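CBS domain-containing protein (Thermoplasma acidophilum DSM 1728, PDB 1PVM) is of unknown function but pairs two CBS domains with a zinc-ribbon-like domain whose four cysteines bind a metal ion. Local coordinates at residues F19-W24 and G42-D47; N51-L56 and L79-P84; M7-E12 and Y92-V97. All coordinates share one frame; numbering follows the deposited sequence.

Contact 1 (F19-W24 and G42-D47); sequences FKTVNW and GLVVKD
Four backbone hydrogen bonds zip strand 21-23 to strand 42-46 in parallel. Val44 N gives to Lys20 O, and Val22 N gives to Val44 O at 2.8 Å. Lys46 N gives to Val22 O in the carbonyl plane. Trp24 N closes the ladder on Lys46 O at 2.8 Å, with the N-H bent to 136°. One water bridges Lys20 N and Gly42 O; another links the side-chain Asn23 ND2 to Asp47 O. The two strands bracket helix 28-38 in a beta-alpha-beta unit of the first CBS domain.

Past the strands, Trp24 and Asp47 run side by side. Trp24 CG sits in the crowded position between backbone N and carbonyl carbon (chi1 68°). Asp47 CB lies over the centre of the six-membered ring, 3.5 Å from its centroid, as a CH-pi contact. The Asp47 carboxylate is turned 72° from the ring plane and bonds to Asn51 and Asn49. Trp24 NE1 and Asn23 ND2 both reach Asp48, while Asn23 OD1 accepts from Asn25 N.

On the face of Thr21, Val44 and Lys46, Thr21 CG2 is anti to its backbone N and presses on Lys46 CG at 3.4 Å, a tight fit. The lysine amine goes on to Asp52. Val44 CG2 meets Phe19 CD1 obliquely at 3.6 Å. On the other face, Val22 CG1 touches Leu43 CD1 at 4.0 Å, and Val45 CG1 packs on Trp24 CB. The backbone thus fixes the register, aliphatic branches pack on both faces, and polar groups near the Trp24 end bond mostly into the turn after Asp47.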
loop_
_atom_site.group_PDB
_atom_site.type_symbol
_atom_site.label_atom_id
_atom_site.label_comp_id
_atom_site.label_asym_id
_atom_site.label_seq_id
_atom_site.Cartn_x
_atom_site.Cartn_y
_atom_site.Cartn_z
ATOM N N PHE B 19 9.109 5.714 15.461
ATOM C CA PHE B 19 7.822 5.885 14.793
ATOM C C PHE B 19 7.273 7.303 14.960
ATOM O O PHE B 19 7.643 8.025 15.890
ATOM C CB PHE B 19 6.817 4.882 15.354
ATOM C CG PHE B 19 6.498 5.097 16.803
ATOM C CD1 PHE B 19 5.421 5.893 17.183
ATOM C CD2 PHE B 19 7.289 4.526 17.791
ATOM C CE1 PHE B 19 5.139 6.113 18.526
ATOM C CE2 PHE B 19 7.017 4.740 19.133
ATOM C CZ PHE B 19 5.939 5.535 19.504
ATOM N N LYS B 20 6.380 7.695 14.059
ATOM C CA LYS B 20 5.778 9.016 14.120
ATOM C C LYS B 20 4.318 8.927 14.531
ATOM O O LYS B 20 3.634 7.951 14.223
ATOM C CB LYS B 20 5.914 9.726 12.772
ATOM C CG LYS B 20 7.353 10.112 12.452
ATOM C CD LYS B 20 7.448 10.942 11.189
ATOM C CE LYS B 20 8.855 11.491 11.006
ATOM N NZ LYS B 20 9.879 10.407 11.016
ATOM N N THR B 21 3.859 9.949 15.245
ATOM C CA THR B 21 2.488 10.005 15.727
ATOM C C THR B 21 1.816 11.253 15.176
ATOM O O THR B 21 2.445 12.307 15.058
ATOM C CB THR B 21 2.439 10.066 17.273
ATOM O OG1 THR B 21 3.174 8.968 17.824
ATOM C CG2 THR B 21 1.005 9.985 17.762
ATOM N N VAL B 22 0.539 11.120 14.833
ATOM C CA VAL B 22 -0.240 12.229 14.301
ATOM C C VAL B 22 -1.581 12.306 15.022
ATOM O O VAL B 22 -2.095 11.299 15.509
ATOM C CB VAL B 22 -0.502 12.065 12.783
ATOM C CG1 VAL B 22 0.781 12.282 12.003
ATOM C CG2 VAL B 22 -1.057 10.679 12.501
ATOM N N ASN B 23 -2.142 13.509 15.086
ATOM C CA ASN B 23 -3.421 13.725 15.743
ATOM C C ASN B 23 -4.561 13.130 14.909
ATOM O O ASN B 23 -4.513 13.141 13.679
ATOM C CB ASN B 23 -3.626 15.222 15.966
ATOM C CG ASN B 23 -4.938 15.530 16.635
ATOM O OD1 ASN B 23 -5.931 15.799 15.971
ATOM N ND2 ASN B 23 -4.953 15.478 17.960
ATOM N N TRP B 24 -5.592 12.620 15.583
ATOM C CA TRP B 24 -6.709 11.983 14.892
ATOM C C TRP B 24 -7.580 12.864 13.998
ATOM O O TRP B 24 -8.406 12.354 13.244
ATOM C CB TRP B 24 -7.576 11.215 15.905
ATOM C CG TRP B 24 -8.356 12.049 16.901
ATOM C CD1 TRP B 24 -8.200 13.381 17.187
ATOM C CD2 TRP B 24 -9.403 11.575 17.758
ATOM N NE1 TRP B 24 -9.087 13.761 18.170
ATOM C CE2 TRP B 24 -9.837 12.673 18.537
ATOM C CE3 TRP B 24 -10.018 10.324 17.942
ATOM C CZ2 TRP B 24 -10.861 12.560 19.486
ATOM C CZ3 TRP B 24 -11.036 10.211 18.884
ATOM C CH2 TRP B 24 -11.448 11.327 19.645
ATOM N N GLY B 42 3.170 3.882 7.915
ATOM C CA GLY B 42 2.419 3.491 9.087
ATOM C C GLY B 42 2.617 4.566 10.131
ATOM O O GLY B 42 3.746 4.830 10.535
ATOM N N LEU B 43 1.531 5.201 10.560
ATOM C CA LEU B 43 1.619 6.253 11.571
ATOM C C LEU B 43 0.727 5.915 12.752
ATOM O O LEU B 43 -0.372 5.376 12.579
ATOM C CB LEU B 43 1.166 7.604 10.999
ATOM C CG LEU B 43 1.796 8.133 9.699
ATOM C CD1 LEU B 43 1.088 9.419 9.277
ATOM C CD2 LEU B 43 3.281 8.381 9.893
ATOM N N VAL B 44 1.203 6.217 13.954
ATOM C CA VAL B 44 0.403 5.984 15.149
ATOM C C VAL B 44 -0.487 7.217 15.277
ATOM O O VAL B 44 -0.039 8.344 15.041
ATOM C CB VAL B 44 1.294 5.843 16.408
ATOM C CG1 VAL B 44 0.428 5.788 17.669
ATOM C CG2 VAL B 44 2.148 4.591 16.293
ATOM N N VAL B 45 -1.750 7.003 15.624
ATOM C CA VAL B 45 -2.684 8.114 15.765
ATOM C C VAL B 45 -3.118 8.302 17.217
ATOM O O VAL B 45 -3.483 7.339 17.892
ATOM C CB VAL B 45 -3.945 7.901 14.907
ATOM C CG1 VAL B 45 -4.780 9.169 14.911
ATOM C CG2 VAL B 45 -3.559 7.506 13.489
ATOM N N LYS B 46 -3.074 9.547 17.687
ATOM C CA LYS B 46 -3.473 9.875 19.051
ATOM C C LYS B 46 -4.656 10.830 19.045
ATOM O O LYS B 46 -4.811 11.615 18.107
ATOM C CB LYS B 46 -2.326 10.558 19.798
ATOM C CG LYS B 46 -1.209 9.644 20.256
ATOM C CD LYS B 46 -0.184 10.440 21.055
ATOM C CE LYS B 46 0.906 9.553 21.631
ATOM N NZ LYS B 46 0.368 8.589 22.624
ATOM N N ASP B 47 -5.494 10.761 20.079
ATOM C CA ASP B 47 -6.615 11.690 20.167
ATOM C C ASP B 47 -6.084 12.977 20.793
ATOM O O ASP B 47 -4.870 13.177 20.861
ATOM C CB ASP B 47 -7.789 11.120 20.983
ATOM C CG ASP B 47 -7.415 10.751 22.415
ATOM O OD1 ASP B 47 -6.388 11.243 22.927
ATOM O OD2 ASP B 47 -8.178 9.971 23.035
HETATM O O HOH W 1 5.625 5.764 12.310
HETATM O O HOH W 2 -2.661 14.471 19.303
#

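Contact 2 (N51-L56 and L79-P84); sequences NDVGLL and LVMRKP
Segment 79-84 runs roughly antiparallel to strand 52-56 and meets it in one hydrogen-bonded pair, in which Leu55 N gives to Arg82 O at 3.0 Å, in the carbonyl plane, and Arg82 N returns a straighter bond to Leu55 O at 2.8 Å, from above the carbonyl plane.

Gly54 CA lies 3.0 Å from Arg82 O and 3.8 Å from Met81 SD. A side chain on Gly54 would point at the loop and collide with both of these atoms. Val53 and Gly54 both face Val45, forming a classic beta bulge in the strand. Met81 CG takes the crowded place between backbone N and carbonyl carbon (chi1 69°). Its sulfur lies against Gly54 CA and obliquely across from Val53 CG2 at 4.1 Å. Leu56 CG is anti to the backbone N, and its CD1 branch comes back to Val80 CG1 at 3.8 Å. Lys83 CB rests against Val53 O at 3.3 Å. The extended chain beyond it leads away to Arg78 O and Glu184, on the side where the metal-binding domain lies. A cis peptide bond precedes Pro84.

The contact joins the edge of the first CBS domain's sheet to the loop before strand 87-89. Its chemistry implies a division of labour: two backbone hydrogen bonds fix the pairing, while methionine, valine and leucine branches make an apolar seam beside it.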
loop_
_atom_site.group_PDB
_atom_site.type_symbol
_atom_site.label_atom_id
_atom_site.label_comp_id
_atom_site.label_asym_id
_atom_site.label_seq_id
_atom_site.Cartn_x
_atom_site.Cartn_y
_atom_site.Cartn_z
ATOM N N ASN B 51 -4.097 9.724 23.939
ATOM C CA ASN B 51 -4.391 8.292 23.912
ATOM C C ASN B 51 -4.137 7.746 22.508
ATOM O O ASN B 51 -4.505 8.382 21.520
ATOM C CB ASN B 51 -5.854 8.041 24.276
ATOM C CG ASN B 51 -6.241 8.664 25.597
ATOM O OD1 ASN B 51 -5.624 8.395 26.633
ATOM N ND2 ASN B 51 -7.273 9.501 25.573
ATOM N N ASP B 52 -3.514 6.573 22.420
ATOM C CA ASP B 52 -3.231 5.946 21.129
ATOM C C ASP B 52 -4.515 5.273 20.661
ATOM O O ASP B 52 -4.916 4.244 21.200
ATOM C CB ASP B 52 -2.115 4.919 21.285
ATOM C CG ASP B 52 -0.824 5.543 21.785
ATOM O OD1 ASP B 52 -0.284 6.433 21.097
ATOM O OD2 ASP B 52 -0.355 5.147 22.871
ATOM N N VAL B 53 -5.150 5.851 19.645
ATOM C CA VAL B 53 -6.427 5.343 19.164
ATOM C C VAL B 53 -6.431 4.568 17.855
ATOM O O VAL B 53 -7.430 3.948 17.507
ATOM C CB VAL B 53 -7.455 6.502 19.051
ATOM C CG1 VAL B 53 -7.747 7.075 20.441
ATOM C CG2 VAL B 53 -6.913 7.596 18.123
ATOM N N GLY B 54 -5.330 4.596 17.115
ATOM C CA GLY B 54 -5.323 3.856 15.869
ATOM C C GLY B 54 -4.008 3.864 15.130
ATOM O O GLY B 54 -3.015 4.418 15.591
ATOM N N LEU B 55 -4.006 3.226 13.970
ATOM C CA LEU B 55 -2.816 3.165 13.140
ATOM C C LEU B 55 -3.264 3.412 11.702
ATOM O O LEU B 55 -4.170 2.743 11.200
ATOM C CB LEU B 55 -2.149 1.786 13.284
ATOM C CG LEU B 55 -0.662 1.662 12.906
ATOM C CD1 LEU B 55 -0.111 0.353 13.439
ATOM C CD2 LEU B 55 -0.483 1.743 11.399
ATOM N N LEU B 56 -2.649 4.398 11.053
ATOM C CA LEU B 56 -2.985 4.735 9.669
ATOM C C LEU B 56 -1.980 4.062 8.744
ATOM O O LEU B 56 -0.780 4.265 8.884
ATOM C CB LEU B 56 -2.934 6.252 9.465
ATOM C CG LEU B 56 -3.380 6.762 8.090
ATOM C CD1 LEU B 56 -4.893 6.617 7.953
ATOM C CD2 LEU B 56 -2.969 8.223 7.918
ATOM N N LEU B 79 -11.439 8.612 10.766
ATOM C CA LEU B 79 -12.434 7.870 9.995
ATOM C C LEU B 79 -11.802 6.816 9.095
ATOM O O LEU B 79 -12.501 6.001 8.501
ATOM C CB LEU B 79 -13.239 8.828 9.114
ATOM C CG LEU B 79 -14.062 9.912 9.811
ATOM C CD1 LEU B 79 -14.775 10.758 8.772
ATOM C CD2 LEU B 79 -15.065 9.265 10.750
ATOM N N VAL B 80 -10.478 6.830 9.012
ATOM C CA VAL B 80 -9.749 5.926 8.126
ATOM C C VAL B 80 -8.850 4.903 8.814
ATOM O O VAL B 80 -8.781 3.748 8.395
ATOM C CB VAL B 80 -8.885 6.757 7.143
ATOM C CG1 VAL B 80 -8.175 5.851 6.154
ATOM C CG2 VAL B 80 -9.766 7.762 6.414
ATOM N N MET B 81 -8.164 5.339 9.865
ATOM C CA MET B 81 -7.226 4.501 10.608
ATOM C C MET B 81 -7.775 3.172 11.102
ATOM O O MET B 81 -8.981 3.008 11.281
ATOM C CB MET B 81 -6.730 5.265 11.824
ATOM C CG MET B 81 -7.823 5.468 12.866
ATOM S SD MET B 81 -7.337 6.614 14.149
ATOM C CE MET B 81 -6.965 8.032 13.154
ATOM N N ARG B 82 -6.875 2.220 11.324
ATOM C CA ARG B 82 -7.271 0.938 11.889
ATOM C C ARG B 82 -7.505 1.286 13.359
ATOM O O ARG B 82 -6.644 1.892 13.998
ATOM C CB ARG B 82 -6.134 -0.089 11.810
ATOM C CG ARG B 82 -5.584 -0.350 10.417
ATOM C CD ARG B 82 -6.686 -0.691 9.453
ATOM N NE ARG B 82 -6.188 -1.302 8.226
ATOM C CZ ARG B 82 -6.973 -1.644 7.213
ATOM N NH1 ARG B 82 -8.278 -1.425 7.289
ATOM N NH2 ARG B 82 -6.461 -2.225 6.135
ATOM N N LYS B 83 -8.659 0.919 13.899
ATOM C CA LYS B 83 -8.949 1.212 15.295
ATOM C C LYS B 83 -9.831 0.118 15.885
ATOM O O LYS B 83 -10.710 -0.401 15.205
ATOM C CB LYS B 83 -9.632 2.582 15.420
ATOM C CG LYS B 83 -10.971 2.722 14.704
ATOM C CD LYS B 83 -11.472 4.168 14.813
ATOM C CE LYS B 83 -12.821 4.373 14.133
ATOM N NZ LYS B 83 -13.206 5.819 14.123
ATOM N N PRO B 84 -9.581 -0.275 17.149
ATOM C CA PRO B 84 -8.537 0.227 18.054
ATOM C C PRO B 84 -7.165 -0.074 17.462
ATOM O O PRO B 84 -7.042 -0.918 16.577
ATOM C CB PRO B 84 -8.775 -0.558 19.344
ATOM C CG PRO B 84 -10.205 -0.974 19.253
ATOM C CD PRO B 84 -10.376 -1.322 17.807
#

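Contact 3 (M7-E12 and Y92-V97); sequences MFMRVE and YDVKDV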
loop_
_atom_site.group_PDB
_atom_site.type_symbol
_atom_site.label_atom_id
_atom_site.label_comp_id
_atom_site.label_asym_id
_atom_site.label_seq_id
_atom_site.Cartn_x
_atom_site.Cartn_y
_atom_site.Cartn_z
ATOM N N MET B 7 16.070 -17.810 14.142
ATOM C CA MET B 7 14.741 -18.398 14.161
ATOM C C MET B 7 13.852 -17.689 15.179
ATOM O O MET B 7 12.648 -17.539 14.968
ATOM C CB MET B 7 14.839 -19.884 14.499
ATOM C CG MET B 7 13.499 -20.579 14.573
ATOM S SD MET B 7 13.690 -22.353 14.761
ATOM C CE MET B 7 13.762 -22.866 13.036
ATOM N N PHE B 8 14.455 -17.267 16.288
ATOM C CA PHE B 8 13.731 -16.555 17.334
ATOM C C PHE B 8 14.261 -15.131 17.442
ATOM O O PHE B 8 15.396 -14.852 17.053
ATOM C CB PHE B 8 13.883 -17.257 18.688
ATOM C CG PHE B 8 13.184 -18.581 18.770
ATOM C CD1 PHE B 8 13.842 -19.754 18.419
ATOM C CD2 PHE B 8 11.858 -18.654 19.184
ATOM C CE1 PHE B 8 13.190 -20.985 18.479
ATOM C CE2 PHE B 8 11.198 -19.875 19.247
ATOM C CZ PHE B 8 11.866 -21.045 18.892
ATOM N N MET B 9 13.439 -14.240 17.986
ATOM C CA MET B 9 13.804 -12.834 18.138
ATOM C C MET B 9 12.629 -12.088 18.780
ATOM O O MET B 9 11.517 -12.141 18.263
ATOM C CB MET B 9 14.106 -12.241 16.757
ATOM C CG MET B 9 14.508 -10.782 16.758
ATOM S SD MET B 9 16.013 -10.513 17.697
ATOM C CE MET B 9 17.196 -11.382 16.672
ATOM N N ARG B 10 12.850 -11.406 19.903
ATOM C CA ARG B 10 11.744 -10.676 20.519
ATOM C C ARG B 10 11.494 -9.423 19.685
ATOM O O ARG B 10 12.437 -8.753 19.266
ATOM C CB ARG B 10 12.050 -10.312 21.981
ATOM C CG ARG B 10 12.974 -9.140 22.199
ATOM C CD ARG B 10 13.305 -8.971 23.683
ATOM N NE ARG B 10 12.372 -8.118 24.424
ATOM C CZ ARG B 10 11.623 -8.529 25.446
ATOM N NH1 ARG B 10 11.676 -9.791 25.852
ATOM N NH2 ARG B 10 10.848 -7.667 26.094
ATOM N N VAL B 11 10.219 -9.116 19.444
ATOM C CA VAL B 11 9.833 -7.964 18.620
ATOM C C VAL B 11 10.527 -6.674 18.986
ATOM O O VAL B 11 10.937 -5.911 18.115
ATOM C CB VAL B 11 8.333 -7.639 18.699
ATOM C CG1 VAL B 11 7.875 -7.072 17.360
ATOM C CG2 VAL B 11 7.545 -8.836 19.094
ATOM N N GLU B 12 10.615 -6.425 20.286
ATOM C CA GLU B 12 11.233 -5.223 20.818
ATOM C C GLU B 12 12.572 -4.890 20.163
ATOM O O GLU B 12 12.889 -3.722 19.948
ATOM C CB GLU B 12 11.404 -5.392 22.328
ATOM C CG GLU B 12 11.975 -4.197 23.055
ATOM C CD GLU B 12 11.978 -4.406 24.562
ATOM O OE1 GLU B 12 12.437 -5.480 25.016
ATOM O OE2 GLU B 12 11.524 -3.498 25.292
ATOM N N TYR B 92 6.803 -10.376 22.609
ATOM C CA TYR B 92 6.379 -11.366 21.616
ATOM C C TYR B 92 7.542 -11.843 20.748
ATOM O O TYR B 92 8.422 -11.062 20.387
ATOM C CB TYR B 92 5.330 -10.762 20.675
ATOM C CG TYR B 92 3.888 -10.976 21.066
ATOM C CD1 TYR B 92 3.474 -10.874 22.391
ATOM C CD2 TYR B 92 2.924 -11.237 20.094
ATOM C CE1 TYR B 92 2.128 -11.026 22.739
ATOM C CE2 TYR B 92 1.583 -11.386 20.428
ATOM C CZ TYR B 92 1.191 -11.280 21.749
ATOM O OH TYR B 92 -0.140 -11.417 22.077
ATOM N N ASP B 93 7.541 -13.127 20.415
ATOM C CA ASP B 93 8.553 -13.666 19.521
ATOM C C ASP B 93 8.032 -13.287 18.136
ATOM O O ASP B 93 6.827 -13.077 17.968
ATOM C CB ASP B 93 8.626 -15.192 19.624
ATOM C CG ASP B 93 9.552 -15.793 18.587
ATOM O OD1 ASP B 93 10.770 -15.542 18.673
ATOM O OD2 ASP B 93 9.073 -16.503 17.679
ATOM N N VAL B 94 8.912 -13.200 17.146
ATOM C CA VAL B 94 8.465 -12.839 15.803
ATOM C C VAL B 94 7.370 -13.785 15.318
ATOM O O VAL B 94 6.482 -13.377 14.567
ATOM C CB VAL B 94 9.631 -12.834 14.770
ATOM C CG1 VAL B 94 10.684 -11.819 15.174
ATOM C CG2 VAL B 94 10.232 -14.228 14.631
ATOM N N LYS B 95 7.418 -15.041 15.755
ATOM C CA LYS B 95 6.415 -16.022 15.348
ATOM C C LYS B 95 5.015 -15.616 15.816
ATOM O O LYS B 95 4.039 -15.770 15.083
ATOM C CB LYS B 95 6.754 -17.404 15.912
ATOM C CG LYS B 95 5.663 -18.433 15.660
ATOM C CD LYS B 95 5.846 -19.695 16.492
ATOM C CE LYS B 95 4.680 -20.652 16.274
ATOM N NZ LYS B 95 4.760 -21.864 17.140
ATOM N N ASP B 96 4.932 -15.102 17.041
ATOM C CA ASP B 96 3.670 -14.656 17.627
ATOM C C ASP B 96 3.155 -13.412 16.905
ATOM O O ASP B 96 1.951 -13.238 16.725
ATOM C CB ASP B 96 3.865 -14.332 19.109
ATOM C CG ASP B 96 4.365 -15.522 19.906
ATOM O OD1 ASP B 96 4.848 -15.315 21.041
ATOM O OD2 ASP B 96 4.270 -16.660 19.405
ATOM N N VAL B 97 4.074 -12.542 16.499
ATOM C CA VAL B 97 3.695 -11.325 15.796
ATOM C C VAL B 97 3.147 -11.693 14.421
ATOM O O VAL B 97 2.146 -11.138 13.971
ATOM C CB VAL B 97 4.900 -10.375 15.637
ATOM C CG1 VAL B 97 4.464 -9.080 14.949
ATOM C CG2 VAL B 97 5.482 -10.066 17.003
HETATM O O HOH W 3 10.277 -18.368 15.965
#
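Asp93 is the N-cap of helix 94-104 in the second CBS domain, and its carboxylate also grips the N-terminal segment 7-12. Asp93 CG stands anti to the backbone N (chi1 173°), which carries the carboxylate toward segment 7-12, and chi2 turns OD1 to Met9 and OD2 to the helix start. OD1 takes Met9 N at 3.0 Å, nearly along its C-O axis and almost straight at 167°. OD2 accepts Lys95 N at 2.9 Å, from above the carboxylate plane, and so makes the capping bond. A water also gives to OD2 and to Met7 O. The helix start would probably steady the negative charge of this group. An alanine here would remove the carboxylate, and would probably loosen both the start of the helix and its hold on Met9.

Phe8 CG lies beside its backbone N. This sets the ring edge at CD2 against Asp93 OD1, with ring and carboxylate planes 48° apart. The bridging water lies over one ring face, toward the rim. Met9 CG is anti to the backbone N, and the chain then bends twice, so its end leaves the contact. Its CB stays on Val94 CG1 at 3.8 Å, and Met9 O receives a weak bond from Val94 N. Farther along, Val11 N gives to Tyr92 O. The Val11 side chain meets Val97 tip to tip, with CG1 3.8 Å from Val97 CG2, next to Val122. Arg10 turns from the helix through the crowded first position and bends again at chi3. Its NE ends in a salt bridge with Glu12 OE1 at 2.7 Å.

Overall arrangement
Contacts 1 and 2 share one sheet. Strand 42-46 of contact 1 and strand 52-57 of contact 2 are neighbours in it, and the salt bridge from Lys46 to Asp52 joins them directly. Their centres are about 8 Å apart. Contact 2 is the most buried, and its partner loop belongs to the second CBS region, so it ties the two CBS regions together. Contact 1 is partly buried, with polar groups at its Trp24 end. Contact 3 lies about 24 Å from both, between centres, nearer the surface and around a helix start. Both other contacts are nested in the chain loop it closes. Strand pairing dominates contact 1, apolar side chains beside one bridge contact 2, and a capping carboxylate contact 3.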